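Long-range contacts in toxin coregulated pilin (Vibrio cholerae, PDB 3HRV), which forms, as its major pilin, the toxin-coregulated pilus, a type IV pilus essential for bacterial aggregation and for colonization of the host small intestine: residues 49-54 against 88-93; 84-89 against 101-106; 123-128 against 141-146. All blocks are in the same frame, centred on the assembly; numbering follows the deposited sequence.

Contact 1: residues 49-54 against 88-93; sequences NYPATA and IFSFPR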
ATOM      1  N   ASN A  49     -15.101  10.231  -3.846  1.00 29.98           N
ATOM      2  CA  ASN A  49     -13.727  10.724  -3.892  1.00 28.28           C
ATOM      3  C   ASN A  49     -13.017  10.640  -2.549  1.00 26.07           C
ATOM      4  O   ASN A  49     -13.636  10.788  -1.494  1.00 24.62           O
ATOM      5  CB  ASN A  49     -13.646  12.130  -4.330  0.65 30.27           C
ATOM      6  CG  ASN A  49     -13.497  12.200  -5.835  0.65 31.95           C
ATOM      7  OD1 ASN A  49     -12.393  12.357  -6.354  0.65 32.98           O
ATOM      8  ND2 ASN A  49     -14.613  12.084  -6.545  0.65 33.62           N
ATOM      9  N   TYR A  50     -11.711  10.403  -2.603  1.00 22.74           N
ATOM     10  CA  TYR A  50     -10.886  10.312  -1.406  1.00 21.15           C
ATOM     11  C   TYR A  50     -10.201  11.662  -1.174  1.00 21.33           C
ATOM     12  O   TYR A  50      -9.989  12.421  -2.119  1.00 22.14           O
ATOM     13  CB  TYR A  50      -9.862   9.182  -1.566  1.00 20.21           C
ATOM     14  CG  TYR A  50     -10.505   7.811  -1.583  1.00 17.97           C
ATOM     15  CD1 TYR A  50     -10.882   7.202  -2.780  1.00 18.40           C
ATOM     16  CD2 TYR A  50     -10.793   7.150  -0.392  1.00 17.76           C
ATOM     17  CE1 TYR A  50     -11.532   5.965  -2.786  1.00 18.28           C
ATOM     18  CE2 TYR A  50     -11.442   5.923  -0.384  1.00 18.81           C
ATOM     19  CZ  TYR A  50     -11.810   5.332  -1.580  1.00 17.29           C
ATOM     20  OH  TYR A  50     -12.448   4.113  -1.563  1.00 19.39           O
ATOM     21  N   PRO A  51      -9.836  11.972   0.083  1.00 20.32           N
ATOM     22  CA  PRO A  51      -9.202  13.241   0.472  1.00 21.28           C
ATOM     23  C   PRO A  51      -7.800  13.394  -0.252  1.00 21.18           C
ATOM     24  O   PRO A  51      -6.832  12.645  -0.323  1.00 23.36           O
ATOM     25  CB  PRO A  51      -8.794  13.003   1.926  1.00 23.14           C
ATOM     26  CG  PRO A  51      -9.703  11.946   2.380  1.00 23.48           C
ATOM     27  CD  PRO A  51      -9.790  11.020   1.203  1.00 22.03           C
ATOM     28  N   ALA A  52      -7.712  14.689  -0.775  1.00 21.20           N
ATOM     29  CA  ALA A  52      -6.472  15.044  -1.447  1.00 20.80           C
ATOM     30  C   ALA A  52      -5.287  15.030  -0.484  1.00 21.80           C
ATOM     31  O   ALA A  52      -5.381  15.520   0.644  1.00 21.27           O
ATOM     32  CB  ALA A  52      -6.609  16.417  -2.094  1.00 22.39           C
ATOM     33  N   THR A  53      -4.178  14.450  -0.939  1.00 20.52           N
ATOM     34  CA  THR A  53      -2.944  14.367  -0.157  1.00 22.25           C
ATOM     35  C   THR A  53      -1.789  14.727  -1.088  1.00 23.72           C
ATOM     36  O   THR A  53      -1.328  13.897  -1.864  1.00 24.55           O
ATOM     37  CB  THR A  53      -2.711  12.944   0.392  1.00 21.43           C
ATOM     38  OG1 THR A  53      -2.726  12.008  -0.692  1.00 19.63           O
ATOM     39  CG2 THR A  53      -3.791  12.569   1.401  1.00 20.74           C
ATOM     40  N   ALA A  54      -1.319  15.967  -0.994  1.00 25.75           N
ATOM     41  CA  ALA A  54      -0.246  16.457  -1.857  1.00 28.04           C
ATOM     42  C   ALA A  54       1.142  15.881  -1.600  1.00 29.47           C
ATOM     43  O   ALA A  54       1.924  15.694  -2.533  1.00 30.61           O
ATOM     44  CB  ALA A  54      -0.187  17.978  -1.782  1.00 28.87           C
ATOM     45  N   ILE A  88      -1.282   7.576   4.073  1.00 15.15           N
ATOM     46  CA  ILE A  88      -2.422   7.228   3.239  1.00 15.62           C
ATOM     47  C   ILE A  88      -2.490   8.278   2.143  1.00 15.29           C
ATOM     48  O   ILE A  88      -2.730   9.455   2.415  1.00 16.15           O
ATOM     49  CB  ILE A  88      -3.751   7.227   4.024  1.00 15.46           C
ATOM     50  CG1 ILE A  88      -3.664   6.242   5.195  1.00 17.47           C
ATOM     51  CG2 ILE A  88      -4.902   6.825   3.096  1.00 15.82           C
ATOM     52  CD1 ILE A  88      -4.882   6.256   6.093  1.00 16.78           C
ATOM     53  N   PHE A  89      -2.244   7.843   0.910  1.00 15.65           N
ATOM     54  CA  PHE A  89      -2.268   8.727  -0.247  1.00 16.76           C
ATOM     55  C   PHE A  89      -3.510   8.509  -1.087  1.00 16.06           C
ATOM     56  O   PHE A  89      -3.909   7.373  -1.339  1.00 17.87           O
ATOM     57  CB  PHE A  89      -1.075   8.471  -1.173  1.00 18.48           C
ATOM     58  CG  PHE A  89       0.216   9.080  -0.716  1.00 19.44           C
ATOM     59  CD1 PHE A  89       1.084   8.371   0.107  1.00 21.71           C
ATOM     60  CD2 PHE A  89       0.584  10.349  -1.146  1.00 21.90           C
ATOM     61  CE1 PHE A  89       2.307   8.920   0.492  1.00 21.15           C
ATOM     62  CE2 PHE A  89       1.801  10.906  -0.767  1.00 23.40           C
ATOM     63  CZ  PHE A  89       2.665  10.191   0.052  1.00 21.10           C
ATOM     64  N   SER A  90      -4.117   9.599  -1.529  1.00 16.01           N
ATOM     65  CA  SER A  90      -5.260   9.493  -2.413  1.00 15.26           C
ATOM     66  C   SER A  90      -4.619   9.673  -3.785  1.00 16.42           C
ATOM     67  O   SER A  90      -3.759  10.538  -3.955  1.00 17.68           O
ATOM     68  CB  SER A  90      -6.255  10.621  -2.145  0.65 12.89           C
ATOM     69  OG  SER A  90      -7.015  10.361  -0.981  0.65 13.82           O
ATOM     70  N   PHE A  91      -4.986   8.840  -4.752  1.00 15.30           N
ATOM     71  CA  PHE A  91      -4.405   8.988  -6.080  1.00 17.07           C
ATOM     72  C   PHE A  91      -5.427   8.724  -7.181  1.00 17.85           C
ATOM     73  O   PHE A  91      -6.547   8.296  -6.913  1.00 16.74           O
ATOM     74  CB  PHE A  91      -3.121   8.134  -6.224  1.00 15.56           C
ATOM     75  CG  PHE A  91      -3.336   6.645  -6.244  1.00 15.36           C
ATOM     76  CD1 PHE A  91      -2.921   5.897  -7.344  1.00 17.01           C
ATOM     77  CD2 PHE A  91      -3.874   5.974  -5.149  1.00 15.95           C
ATOM     78  CE1 PHE A  91      -3.032   4.510  -7.357  1.00 18.24           C
ATOM     79  CE2 PHE A  91      -3.989   4.582  -5.153  1.00 16.84           C
ATOM     80  CZ  PHE A  91      -3.566   3.849  -6.260  1.00 15.72           C
ATOM     81  N   PRO A  92      -5.066   9.000  -8.442  1.00 19.37           N
ATOM     82  CA  PRO A  92      -6.015   8.784  -9.534  1.00 19.90           C
ATOM     83  C   PRO A  92      -6.385   7.369  -9.939  1.00 20.39           C
ATOM     84  O   PRO A  92      -5.645   6.416  -9.706  1.00 19.69           O
ATOM     85  CB  PRO A  92      -5.383   9.559 -10.688  1.00 21.32           C
ATOM     86  CG  PRO A  92      -3.938   9.407 -10.433  1.00 23.14           C
ATOM     87  CD  PRO A  92      -3.819   9.606  -8.939  1.00 20.45           C
ATOM     88  N   ARG A  93      -7.563   7.252 -10.543  1.00 22.03           N
ATOM     89  CA  ARG A  93      -8.054   5.982 -11.050  1.00 23.90           C
ATOM     90  C   ARG A  93      -8.667   6.277 -12.407  1.00 26.43           C
ATOM     91  O   ARG A  93      -9.636   7.029 -12.510  1.00 27.54           O
ATOM     92  CB  ARG A  93      -9.112   5.360 -10.138  1.00 24.63           C
ATOM     93  CG  ARG A  93      -9.678   4.076 -10.728  1.00 24.23           C
ATOM     94  CD  ARG A  93     -10.718   3.401  -9.856  1.00 24.22           C
ATOM     95  NE  ARG A  93     -11.269   2.229 -10.535  1.00 24.91           N
ATOM     96  CZ  ARG A  93     -12.104   1.357  -9.979  1.00 25.49           C
ATOM     97  NH1 ARG A  93     -12.493   1.513  -8.722  1.00 24.78           N
ATOM     98  NH2 ARG A  93     -12.561   0.333 -10.687  1.00 26.48           N
TER
HETATM   99  O   HOH W   1      -4.132  13.222  -3.537  1.00 18.97           O

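Contact 2: residues 84-89 against 101-106; sequences TAMGIF and FAITVG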
ATOM      1  N   THR A  84       6.020   4.690  13.411  1.00 22.61           N
ATOM      2  CA  THR A  84       5.345   5.921  13.028  1.00 24.02           C
ATOM      3  C   THR A  84       4.118   5.558  12.203  1.00 21.89           C
ATOM      4  O   THR A  84       3.924   4.400  11.838  1.00 20.55           O
ATOM      5  CB  THR A  84       6.260   6.853  12.201  1.00 25.59           C
ATOM      6  OG1 THR A  84       6.912   6.098  11.176  1.00 30.52           O
ATOM      7  CG2 THR A  84       7.305   7.509  13.095  1.00 28.51           C
ATOM      8  N   ALA A  85       3.290   6.551  11.911  1.00 21.61           N
ATOM      9  CA  ALA A  85       2.073   6.311  11.155  1.00 20.53           C
ATOM     10  C   ALA A  85       2.325   5.893   9.714  1.00 19.93           C
ATOM     11  O   ALA A  85       3.264   6.361   9.072  1.00 19.96           O
ATOM     12  CB  ALA A  85       1.202   7.564  11.179  1.00 20.86           C
ATOM     13  N   MET A  86       1.493   4.986   9.216  1.00 19.65           N
ATOM     14  CA  MET A  86       1.608   4.584   7.829  1.00 19.81           C
ATOM     15  C   MET A  86       1.016   5.793   7.127  1.00 21.32           C
ATOM     16  O   MET A  86       0.313   6.635   7.755  1.00 24.36           O
ATOM     17  CB  MET A  86       0.753   3.348   7.537  1.00 18.23           C
ATOM     18  CG  MET A  86       1.161   2.107   8.313  1.00 19.57           C
ATOM     19  SD  MET A  86       0.150   0.668   7.904  0.65 17.61           S
ATOM     20  CE  MET A  86      -1.331   0.998   8.860  0.65 20.11           C
ATOM     21  N   GLY A  87       1.394   6.021   5.881  1.00 19.48           N
ATOM     22  CA  GLY A  87       0.833   7.154   5.177  1.00 19.67           C
ATOM     23  C   GLY A  87      -0.341   6.680   4.347  1.00 17.31           C
ATOM     24  O   GLY A  87      -0.412   5.506   3.988  1.00 19.29           O
ATOM     25  N   ILE A  88      -1.282   7.576   4.073  1.00 15.15           N
ATOM     26  CA  ILE A  88      -2.422   7.228   3.239  1.00 15.62           C
ATOM     27  C   ILE A  88      -2.490   8.278   2.143  1.00 15.29           C
ATOM     28  O   ILE A  88      -2.730   9.455   2.415  1.00 16.15           O
ATOM     29  CB  ILE A  88      -3.751   7.227   4.024  1.00 15.46           C
ATOM     30  CG1 ILE A  88      -3.664   6.242   5.195  1.00 17.47           C
ATOM     31  CG2 ILE A  88      -4.902   6.825   3.096  1.00 15.82           C
ATOM     32  CD1 ILE A  88      -4.882   6.256   6.093  1.00 16.78           C
ATOM     33  N   PHE A  89      -2.244   7.843   0.910  1.00 15.65           N
ATOM     34  CA  PHE A  89      -2.268   8.727  -0.247  1.00 16.76           C
ATOM     35  C   PHE A  89      -3.510   8.509  -1.087  1.00 16.06           C
ATOM     36  O   PHE A  89      -3.909   7.373  -1.339  1.00 17.87           O
ATOM     37  CB  PHE A  89      -1.075   8.471  -1.173  1.00 18.48           C
ATOM     38  CG  PHE A  89       0.216   9.080  -0.716  1.00 19.44           C
ATOM     39  CD1 PHE A  89       1.084   8.371   0.107  1.00 21.71           C
ATOM     40  CD2 PHE A  89       0.584  10.349  -1.146  1.00 21.90           C
ATOM     41  CE1 PHE A  89       2.307   8.920   0.492  1.00 21.15           C
ATOM     42  CE2 PHE A  89       1.801  10.906  -0.767  1.00 23.40           C
ATOM     43  CZ  PHE A  89       2.665  10.191   0.052  1.00 21.10           C
ATOM     44  N   PHE A 101      -7.053   5.149  -3.171  1.00 15.59           N
ATOM     45  CA  PHE A 101      -6.143   5.493  -2.088  1.00 14.99           C
ATOM     46  C   PHE A 101      -5.150   4.365  -1.900  1.00 14.54           C
ATOM     47  O   PHE A 101      -5.409   3.231  -2.285  1.00 14.21           O
ATOM     48  CB  PHE A 101      -6.911   5.728  -0.777  1.00 14.81           C
ATOM     49  CG  PHE A 101      -7.483   4.476  -0.173  1.00 16.04           C
ATOM     50  CD1 PHE A 101      -6.761   3.752   0.772  1.00 17.43           C
ATOM     51  CD2 PHE A 101      -8.732   4.005  -0.568  1.00 14.40           C
ATOM     52  CE1 PHE A 101      -7.275   2.578   1.313  1.00 16.95           C
ATOM     53  CE2 PHE A 101      -9.258   2.830  -0.033  1.00 16.16           C
ATOM     54  CZ  PHE A 101      -8.527   2.114   0.910  1.00 16.46           C
ATOM     55  N   ALA A 102      -4.006   4.685  -1.311  1.00 15.54           N
ATOM     56  CA  ALA A 102      -2.986   3.680  -1.062  1.00 15.26           C
ATOM     57  C   ALA A 102      -2.390   3.895   0.323  1.00 14.88           C
ATOM     58  O   ALA A 102      -2.088   5.024   0.714  1.00 16.08           O
ATOM     59  CB  ALA A 102      -1.890   3.758  -2.122  1.00 17.12           C
ATOM     60  N   ILE A 103      -2.247   2.807   1.066  1.00 14.71           N
ATOM     61  CA  ILE A 103      -1.660   2.867   2.393  1.00 14.23           C
ATOM     62  C   ILE A 103      -0.196   2.513   2.194  1.00 14.82           C
ATOM     63  O   ILE A 103       0.129   1.454   1.647  1.00 15.79           O
ATOM     64  CB  ILE A 103      -2.313   1.850   3.339  1.00 13.75           C
ATOM     65  CG1 ILE A 103      -3.828   2.060   3.347  1.00 14.87           C
ATOM     66  CG2 ILE A 103      -1.747   2.013   4.749  1.00 13.95           C
ATOM     67  CD1 ILE A 103      -4.594   0.950   4.010  1.00 14.65           C
ATOM     68  N   THR A 104       0.689   3.401   2.627  1.00 14.92           N
ATOM     69  CA  THR A 104       2.110   3.165   2.453  1.00 15.72           C
ATOM     70  C   THR A 104       2.801   2.655   3.711  1.00 15.77           C
ATOM     71  O   THR A 104       2.671   3.233   4.789  1.00 16.76           O
ATOM     72  CB  THR A 104       2.821   4.438   1.951  1.00 16.13           C
ATOM     73  OG1 THR A 104       2.593   5.518   2.865  1.00 18.37           O
ATOM     74  CG2 THR A 104       2.284   4.831   0.575  1.00 17.27           C
ATOM     75  N   VAL A 105       3.529   1.557   3.547  1.00 14.78           N
ATOM     76  CA  VAL A 105       4.269   0.929   4.631  1.00 15.34           C
ATOM     77  C   VAL A 105       5.734   0.972   4.225  1.00 15.20           C
ATOM     78  O   VAL A 105       6.177   0.180   3.386  1.00 15.11           O
ATOM     79  CB  VAL A 105       3.836  -0.542   4.820  1.00 14.40           C
ATOM     80  CG1 VAL A 105       4.496  -1.129   6.061  1.00 15.73           C
ATOM     81  CG2 VAL A 105       2.314  -0.623   4.937  1.00 16.47           C
ATOM     82  N   GLY A 106       6.472   1.906   4.818  1.00 15.86           N
ATOM     83  CA  GLY A 106       7.881   2.058   4.493  1.00 18.11           C
ATOM     84  C   GLY A 106       8.846   1.536   5.540  1.00 18.27           C
ATOM     85  O   GLY A 106       8.441   0.930   6.532  1.00 16.63           O
TER

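Contact 3: residues 123-128 against 141-146; sequences MFPFIN and GDFETS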
ATOM      1  N   MET A 123      -5.567  -8.707   0.230  1.00 25.71           N
ATOM      2  CA  MET A 123      -6.585  -7.765   0.671  1.00 25.56           C
ATOM      3  C   MET A 123      -6.615  -6.501  -0.187  1.00 23.03           C
ATOM      4  O   MET A 123      -7.541  -5.697  -0.079  1.00 22.75           O
ATOM      5  CB  MET A 123      -6.340  -7.394   2.137  1.00 29.22           C
ATOM      6  CG  MET A 123      -6.498  -8.543   3.114  1.00 34.58           C
ATOM      7  SD  MET A 123      -6.129  -8.046   4.807  1.00 42.64           S
ATOM      8  CE  MET A 123      -5.213  -6.566   4.531  0.66 39.10           C
ATOM      9  N   PHE A 124      -5.614  -6.439  -1.148  1.00 21.52           N
ATOM     10  CA  PHE A 124      -5.526  -5.231  -1.969  1.00 19.16           C
ATOM     11  C   PHE A 124      -5.447  -5.482  -3.469  1.00 19.79           C
ATOM     12  O   PHE A 124      -4.645  -6.287  -3.931  1.00 20.43           O
ATOM     13  CB  PHE A 124      -4.305  -4.398  -1.566  1.00 17.45           C
ATOM     14  CG  PHE A 124      -4.375  -3.848  -0.175  1.00 16.34           C
ATOM     15  CD1 PHE A 124      -3.833  -4.554   0.895  1.00 16.69           C
ATOM     16  CD2 PHE A 124      -4.997  -2.628   0.070  1.00 16.48           C
ATOM     17  CE1 PHE A 124      -3.914  -4.049   2.188  1.00 16.00           C
ATOM     18  CE2 PHE A 124      -5.083  -2.116   1.359  1.00 17.77           C
ATOM     19  CZ  PHE A 124      -4.540  -2.829   2.420  1.00 16.85           C
ATOM     20  N   PRO A 125      -6.271  -4.804  -4.251  1.00 20.21           N
ATOM     21  CA  PRO A 125      -6.225  -4.999  -5.700  1.00 20.83           C
ATOM     22  C   PRO A 125      -4.903  -4.249  -6.371  1.00 20.58           C
ATOM     23  O   PRO A 125      -4.470  -4.548  -7.484  1.00 21.30           O
ATOM     24  CB  PRO A 125      -7.674  -4.746  -6.126  1.00 22.91           C
ATOM     25  CG  PRO A 125      -8.171  -3.785  -5.105  1.00 22.20           C
ATOM     26  CD  PRO A 125      -7.596  -4.325  -3.822  1.00 21.54           C
ATOM     27  N   PHE A 126      -4.421  -3.364  -5.637  1.00 19.02           N
ATOM     28  CA  PHE A 126      -3.290  -2.587  -6.147  1.00 17.89           C
ATOM     29  C   PHE A 126      -2.080  -2.679  -5.210  1.00 16.98           C
ATOM     30  O   PHE A 126      -2.213  -2.492  -4.001  1.00 15.87           O
ATOM     31  CB  PHE A 126      -3.722  -1.121  -6.286  1.00 17.58           C
ATOM     32  CG  PHE A 126      -2.669  -0.211  -6.859  1.00 18.36           C
ATOM     33  CD1 PHE A 126      -2.561  -0.025  -8.236  1.00 17.61           C
ATOM     34  CD2 PHE A 126      -1.807   0.493  -6.020  1.00 17.22           C
ATOM     35  CE1 PHE A 126      -1.613   0.853  -8.767  1.00 19.81           C
ATOM     36  CE2 PHE A 126      -0.856   1.372  -6.541  1.00 18.96           C
ATOM     37  CZ  PHE A 126      -0.760   1.553  -7.918  1.00 18.12           C
ATOM     38  N   ILE A 127      -0.911  -2.979  -5.769  1.00 17.07           N
ATOM     39  CA  ILE A 127       0.320  -3.070  -4.985  1.00 16.75           C
ATOM     40  C   ILE A 127       1.463  -2.440  -5.768  1.00 17.26           C
ATOM     41  O   ILE A 127       1.712  -2.805  -6.916  1.00 17.12           O
ATOM     42  CB  ILE A 127       0.698  -4.530  -4.673  1.00 17.07           C
ATOM     43  CG1 ILE A 127      -0.443  -5.217  -3.920  1.00 17.50           C
ATOM     44  CG2 ILE A 127       1.976  -4.561  -3.837  1.00 18.36           C
ATOM     45  CD1 ILE A 127      -0.185  -6.683  -3.619  1.00 19.81           C
ATOM     46  N   ASN A 128       2.154  -1.495  -5.141  1.00 14.81           N
ATOM     47  CA  ASN A 128       3.268  -0.798  -5.775  1.00 16.28           C
ATOM     48  C   ASN A 128       4.463  -0.838  -4.823  1.00 16.78           C
ATOM     49  O   ASN A 128       4.401  -0.290  -3.721  1.00 16.35           O
ATOM     50  CB  ASN A 128       2.873   0.656  -6.060  1.00 17.31           C
ATOM     51  CG  ASN A 128       3.888   1.386  -6.923  1.00 18.51           C
ATOM     52  OD1 ASN A 128       5.077   1.077  -6.897  1.00 20.11           O
ATOM     53  ND2 ASN A 128       3.422   2.377  -7.676  1.00 18.55           N
ATOM     54  N   GLY A 141       1.305   6.227  -9.451  1.00 20.38           N
ATOM     55  CA  GLY A 141       0.777   5.760 -10.717  1.00 21.50           C
ATOM     56  C   GLY A 141      -0.731   5.931 -10.751  1.00 19.80           C
ATOM     57  O   GLY A 141      -1.271   6.854 -10.140  1.00 20.25           O
ATOM     58  N   ASP A 142      -1.415   5.036 -11.453  1.00 20.48           N
ATOM     59  CA  ASP A 142      -2.866   5.097 -11.578  1.00 20.72           C
ATOM     60  C   ASP A 142      -3.474   3.748 -11.208  1.00 19.90           C
ATOM     61  O   ASP A 142      -3.069   2.710 -11.727  1.00 20.93           O
ATOM     62  CB  ASP A 142      -3.251   5.460 -13.017  1.00 20.70           C
ATOM     63  CG  ASP A 142      -4.732   5.756 -13.174  1.00 21.78           C
ATOM     64  OD1 ASP A 142      -5.091   6.935 -13.375  1.00 23.15           O
ATOM     65  OD2 ASP A 142      -5.540   4.810 -13.091  1.00 22.17           O
ATOM     66  N   PHE A 143      -4.447   3.773 -10.305  1.00 19.54           N
ATOM     67  CA  PHE A 143      -5.105   2.560  -9.840  1.00 20.06           C
ATOM     68  C   PHE A 143      -5.647   1.671 -10.954  1.00 21.02           C
ATOM     69  O   PHE A 143      -5.576   0.446 -10.866  1.00 21.51           O
ATOM     70  CB  PHE A 143      -6.253   2.929  -8.895  1.00 19.60           C
ATOM     71  CG  PHE A 143      -6.946   1.744  -8.276  1.00 19.09           C
ATOM     72  CD1 PHE A 143      -6.425   1.130  -7.139  1.00 20.87           C
ATOM     73  CD2 PHE A 143      -8.125   1.245  -8.823  1.00 20.18           C
ATOM     74  CE1 PHE A 143      -7.071   0.038  -6.555  1.00 20.21           C
ATOM     75  CE2 PHE A 143      -8.777   0.155  -8.249  1.00 19.72           C
ATOM     76  CZ  PHE A 143      -8.250  -0.452  -7.111  1.00 20.09           C
ATOM     77  N   GLU A 144      -6.178   2.281 -12.009  1.00 21.95           N
ATOM     78  CA  GLU A 144      -6.761   1.497 -13.088  1.00 22.94           C
ATOM     79  C   GLU A 144      -5.964   1.399 -14.384  1.00 22.97           C
ATOM     80  O   GLU A 144      -6.126   0.433 -15.128  1.00 25.38           O
ATOM     81  CB  GLU A 144      -8.173   2.015 -13.391  1.00 23.48           C
ATOM     82  CG  GLU A 144      -8.943   1.181 -14.410  1.00 24.37           C
ATOM     83  CD  GLU A 144     -10.435   1.463 -14.389  0.50 23.49           C
ATOM     84  OE1 GLU A 144     -11.173   0.827 -15.171  0.50 24.69           O
ATOM     85  OE2 GLU A 144     -10.871   2.319 -13.588  0.50 22.91           O
ATOM     86  N   THR A 145      -5.101   2.372 -14.660  1.00 22.72           N
ATOM     87  CA  THR A 145      -4.340   2.328 -15.905  1.00 24.47           C
ATOM     88  C   THR A 145      -2.876   1.904 -15.785  1.00 24.39           C
ATOM     89  O   THR A 145      -2.214   1.677 -16.799  1.00 25.54           O
ATOM     90  CB  THR A 145      -4.418   3.679 -16.656  1.00 24.24           C
ATOM     91  OG1 THR A 145      -3.840   4.715 -15.856  1.00 25.79           O
ATOM     92  CG2 THR A 145      -5.866   4.027 -16.960  1.00 26.06           C
ATOM     93  N   SER A 146      -2.362   1.796 -14.565  1.00 23.73           N
ATOM     94  CA  SER A 146      -0.979   1.357 -14.391  1.00 23.29           C
ATOM     95  C   SER A 146      -0.948  -0.160 -14.543  1.00 22.67           C
ATOM     96  O   SER A 146      -1.523  -0.885 -13.732  1.00 22.26           O
ATOM     97  CB  SER A 146      -0.440   1.750 -13.009  1.00 23.26           C
ATOM     98  OG  SER A 146      -0.152   3.137 -12.943  1.00 25.47           O
TER

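Contact 1: residues 49-54 against 88-93
Ser-90 and Thr-53 carry this contact, in which the loop joining helix 24-44 to helix 56-68 is pinned to the outermost strand, 87-93, of the pilin's antiparallel sheet. Residues 49-54 lie in the αβ-loop of type IV pilins, which leads from the long N-terminal helix to the sheet. No strand pairing occurs here; side-chain oxygens and a water take the place of a ladder. Thr-53 points at the strand, and its OG1 sits between its own backbone N and carbonyl carbon (chi1 55°), where it accepts a nearly straight hydrogen bond from Ser-90 N at 2.9 Å, with an N-H...O angle of 166°. The same rotation turns the methyl, CG2, to the carbonyl of Ile-88, with CG2 to O at 3.4 Å. That oxygen is buried by the contact and finds no hydrogen-bond partner in the model. Thr-53 also touches Leu-62 of helix 56-68. Ser-90 reaches in the other direction: its OG donates to Pro-51 O, a bond modelled as very short, so its exact length is doubtful, whereas the bond from its backbone N is firm. Ser-90 OG lies beside Tyr-50 CB, at 3.1 Å, while the tyrosine ring runs on to meet Phe-101 and its OH bonds to Ser-192 O. Phe-89 contributes less, its ring passing Thr-53 obliquely with CD2 3.7 Å from OG1. One ordered water bridges the two backbones, accepting from Thr-53 N at 2.9 Å and donating to Ser-90 O at 2.7 Å.

Contact 2: residues 84-89 against 101-106
Antiparallel pairing of residues 87-89 with 102-104 makes this contact, at the edge of the sheet and deep in the globular domain. Gly-87 with Thr-104 and Phe-89 with Ala-102 are hydrogen-bonded pairs; Ile-88 and Ile-103 form the non-hydrogen-bonded pair between them, with CA atoms 4.5 Å apart. Around Phe-89 and Ala-102 both bonds are short: Phe-89 N to Ala-102 O is 2.8 Å and Ala-102 N to Phe-89 O 2.7 Å. At the other pair the ladder is uneven, with Thr-104 N only 2.7 Å from Gly-87 O but Gly-87 N 3.3 Å from Thr-104 O. The two strands are the arms of a beta hairpin, 87-93 and 100-108, whose second arm continues the sheet to strand 185-191. Ile-88 and Ile-103 share the face that is packed against helix 24-44, where both touch Val-36. Just before the strand, the extended chain of Met-86 (chi2 -179°) carries SD to Ile-103 CG2 and Val-105 CG2, each 3.9 Å away. On the opposite face, that of Phe-89, Ala-102 and Thr-104, a side chain on Gly-87 would project, but the glycine has none, and Thr-104 OG1 (chi1 57°) lies beside its backbone there. This OG1 is 3.2 Å from Gly-87 O, at best a weak bond. The threonine methyl is directed instead to the phenylalanine, CG2 meeting Phe-89 CD1 at 3.8 Å obliquely to the ring.

Contact 3: residues 123-128 against 141-146
Two phenylalanines, Phe-126 at the start of strand 126-131 and Phe-143 in the loop that follows that strand, make most of this apolar contact. Both segments lie between Cys-113 and Cys-179, whose disulfide bounds the D-region of type IV pilins. The side chains slide past each other in opposite directions as an oblique pair, the planes turned by 32° and the centroids 5.9 Å apart. Phe-126 CB meets the CD1-CE1 side of the Phe-143 ring, 3.6 Å from each atom. With CG anti to its backbone N (chi1 -178°), Phe-126 carries its ring along the loop backbone, CE1 coming to 3.8 Å from Asp-142 O. Pro-125 adds to the apolar group by placing CG near the plane of the Phe-143 ring, at its edge, 3.9 Å from CZ.

No hydrogen bond crosses between the segments. Asp-142 OD2 accepts from Glu-144 N at 2.8 Å, an Asx turn, and from Thr-145 N, which comes from above the carboxylate plane; Asn-94 N and Ser-95 N also donate to this carboxylate. Asp-142 N gives a nearly straight bond of 2.7 Å to Ser-146 OG.

These bonds are consistent with a loop held in shape by polar groups, while the contact itself is apolar; next door, Asn-128 ND2 to Leu-140 O adds a polar tie.

Overall arrangement
All three contacts bear on one antiparallel sheet, at different depths. Contact 2, nearest the centre of the chain and wholly buried, is the hairpin at the sheet's edge, held by a backbone ladder. Contacts 1 and 3 attach loops to the sheet, farther out: contact 1 by side-chain hydrogen bonds and a water, contact 3 mainly by apolar packing round two phenylalanines. Contacts 1 and 2 share Ile-88 and Phe-89 on strand 87-93, whose edge turned away from strand 100-108 offers Ser-90 N to Thr-53 OG1. Contact 3 lies across the sheet but its loop returns to the same strand, through the Arg-93 to Glu-144 salt bridge and the packing of Phe-91 beside Phe-143.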